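Local coordinates for pyrethroid hydrolase (Sphingobium faniae, PDB 5Y57), which hydrolyses the ester bond of pyrethroid insecticides such as cypermethrin and permethrin, releasing the alcohol and the cyclopropanecarboxylic acid, at the phenylmethanesulfonic acid site. Numbering follows the deposited sequence.

The phenylmethanesulfonic acid site. Residues 11-12, 78-79, 116, 125, 128, 132, 155, 179, 230. With PMS (phenylmethanesulfonic acid), chain B.
The phenyl ring of PMS is held between a methyl group and an aromatic edge. On one face sits Ala128, its CB 3.9 Å from the ring centroid in a CH-pi contact. The Phe179 ring meets the PMS ring edge-to-face, the planes of Phe179 and PMS turned 72° apart. Its leading atom, CE1, lies 3.6 Å from PMS C5. One face of Phe179 is itself backed by Leu79 CD1, which stands over the ring centre. Ile132 CG1 touches the PMS ring at C3, and Val116 CG2 reaches C5. An alanine in place of Phe179 would remove this aromatic edge and would probably leave the phenyl group less firmly held. The imidazole of His230 has its CG anti to the backbone N (chi1 -178°) and points its edge at Ser78 OG, which lies in the ring plane. Its NE2 is 3.5 Å from the sulfonyl oxygen O1S of PMS.

Ser78 is the nucleophile, and its OG is bonded to the sulfur of PMS at 1.6 Å. The ligand is thus a sulfonyl adduct, most likely left by the serine-hydrolase inhibitor PMSF used in purification or crystallisation, and it is partly occupied. The other sulfonyl oxygen, O2S, accepts two backbone hydrogen bonds. Ala12 N donates to O2S at 2.9 Å and Leu79 N at 2.8 Å. These two amides form the oxyanion hole of the alpha/beta-hydrolase fold. Ser78 sits at the nucleophile elbow, with the positive phi (55°) typical of that turn. The protein buries nearly all of the ligand. With His230 and the nearby Asp202, Ser78 makes up the catalytic triad. This is the catalytic centre, where Ser78 would attack the pyrethroid ester; the adduct occupies the place of the acyl intermediate.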
loop_
_atom_site.group_PDB
_atom_site.type_symbol
_atom_site.label_atom_id
_atom_site.label_comp_id
_atom_site.label_asym_id
_atom_site.label_seq_id
_atom_site.Cartn_x
_atom_site.Cartn_y
_atom_site.Cartn_z
ATOM N N GLY A 11 -4.564 0.814 -0.465
ATOM C CA GLY A 11 -4.640 -0.601 -0.787
ATOM C C GLY A 11 -5.922 -0.953 -1.536
ATOM O O GLY A 11 -6.659 -0.090 -2.011
ATOM N N ALA A 12 -6.193 -2.259 -1.626
ATOM C CA ALA A 12 -7.338 -2.729 -2.399
ATOM C C ALA A 12 -8.670 -2.225 -1.841
ATOM O O ALA A 12 -8.879 -2.138 -0.626
ATOM C CB ALA A 12 -7.331 -4.254 -2.449
ATOM N N SER A 78 -0.995 -2.193 2.296
ATOM C CA SER A 78 -1.658 -3.444 1.914
ATOM C C SER A 78 -1.224 -3.764 0.491
ATOM O O SER A 78 -0.009 -3.816 0.233
ATOM C CB SER A 78 -3.172 -3.267 2.119
ATOM O OG SER A 78 -3.895 -4.483 2.169
ATOM N N LEU A 79 -2.138 -3.891 -0.465
ATOM C CA LEU A 79 -1.781 -4.177 -1.855
ATOM C C LEU A 79 -1.075 -3.016 -2.534
ATOM O O LEU A 79 -0.563 -3.181 -3.649
ATOM C CB LEU A 79 -3.038 -4.546 -2.644
ATOM C CG LEU A 79 -2.873 -5.106 -4.043
ATOM C CD1 LEU A 79 -2.534 -6.559 -3.907
ATOM C CD2 LEU A 79 -4.166 -4.868 -4.807
ATOM N N VAL A 116 -0.695 -14.025 -0.558
ATOM C CA VAL A 116 -2.126 -13.992 -0.253
ATOM C C VAL A 116 -2.700 -15.409 -0.196
ATOM O O VAL A 116 -3.454 -15.756 0.722
ATOM C CB VAL A 116 -2.851 -13.115 -1.296
ATOM C CG1 VAL A 116 -4.370 -13.388 -1.334
ATOM C CG2 VAL A 116 -2.560 -11.621 -1.056
ATOM N N THR A 125 -3.410 -15.046 3.312
ATOM C CA THR A 125 -4.233 -14.034 3.972
ATOM C C THR A 125 -5.683 -14.511 3.961
ATOM O O THR A 125 -6.530 -13.938 3.264
ATOM C CB THR A 125 -4.084 -12.676 3.286
ATOM O OG1 THR A 125 -4.534 -12.779 1.938
ATOM C CG2 THR A 125 -2.611 -12.250 3.271
ATOM N N ALA A 128 -8.813 -12.334 4.523
ATOM C CA ALA A 128 -9.164 -11.486 3.386
ATOM C C ALA A 128 -9.842 -12.294 2.301
ATOM O O ALA A 128 -10.843 -11.853 1.724
ATOM C CB ALA A 128 -7.933 -10.785 2.812
ATOM N N ILE A 132 -13.462 -11.152 0.933
ATOM C CA ILE A 132 -13.341 -10.553 -0.386
ATOM C C ILE A 132 -13.647 -11.647 -1.401
ATOM O O ILE A 132 -13.118 -12.761 -1.296
ATOM C CB ILE A 132 -11.936 -9.953 -0.593
ATOM C CG1 ILE A 132 -11.510 -9.110 0.622
ATOM C CG2 ILE A 132 -11.872 -9.118 -1.842
ATOM C CD1 ILE A 132 -12.338 -7.866 0.854
ATOM N N PHE A 155 -11.179 -5.432 8.908
ATOM C CA PHE A 155 -10.519 -4.437 8.081
ATOM C C PHE A 155 -10.441 -3.036 8.691
ATOM O O PHE A 155 -9.507 -2.309 8.368
ATOM C CB PHE A 155 -11.226 -4.339 6.728
ATOM C CG PHE A 155 -10.817 -5.416 5.770
ATOM C CD1 PHE A 155 -9.698 -5.249 4.965
ATOM C CD2 PHE A 155 -11.540 -6.616 5.685
ATOM C CE1 PHE A 155 -9.304 -6.257 4.074
ATOM C CE2 PHE A 155 -11.150 -7.610 4.788
ATOM C CZ PHE A 155 -10.026 -7.436 3.996
ATOM N N PHE A 179 -2.672 -7.858 -8.245
ATOM C CA PHE A 179 -2.435 -9.122 -7.573
ATOM C C PHE A 179 -1.576 -10.052 -8.393
ATOM O O PHE A 179 -0.974 -10.970 -7.829
ATOM C CB PHE A 179 -3.746 -9.828 -7.272
ATOM C CG PHE A 179 -4.463 -9.299 -6.083
ATOM C CD1 PHE A 179 -4.203 -9.810 -4.818
ATOM C CD2 PHE A 179 -5.422 -8.315 -6.228
ATOM C CE1 PHE A 179 -4.884 -9.345 -3.721
ATOM C CE2 PHE A 179 -6.104 -7.841 -5.144
ATOM C CZ PHE A 179 -5.849 -8.356 -3.889
ATOM N N HIS A 230 -5.000 -3.541 11.019
ATOM C CA HIS A 230 -4.782 -3.434 9.584
ATOM C C HIS A 230 -4.682 -1.989 9.079
ATOM O O HIS A 230 -4.070 -1.749 8.033
ATOM C CB HIS A 230 -5.899 -4.175 8.838
ATOM C CG HIS A 230 -5.725 -4.152 7.356
ATOM N ND1 HIS A 230 -4.714 -4.840 6.726
ATOM C CD2 HIS A 230 -6.385 -3.477 6.384
ATOM C CE1 HIS A 230 -4.781 -4.626 5.422
ATOM N NE2 HIS A 230 -5.772 -3.788 5.189
HETATM C C PMS B . -4.703 -6.560 1.317
HETATM S S PMS B . -5.064 -4.924 1.225
HETATM C C1 PMS B . -5.638 -7.553 0.662
HETATM C C2 PMS B . -6.961 -7.239 0.401
HETATM C C3 PMS B . -7.791 -8.180 -0.207
HETATM C C4 PMS B . -7.287 -9.421 -0.545
HETATM C C5 PMS B . -5.952 -9.727 -0.285
HETATM C C6 PMS B . -5.128 -8.801 0.328
HETATM O O2S PMS B . -4.895 -4.324 -0.063
HETATM O O1S PMS B . -6.304 -4.522 1.824
#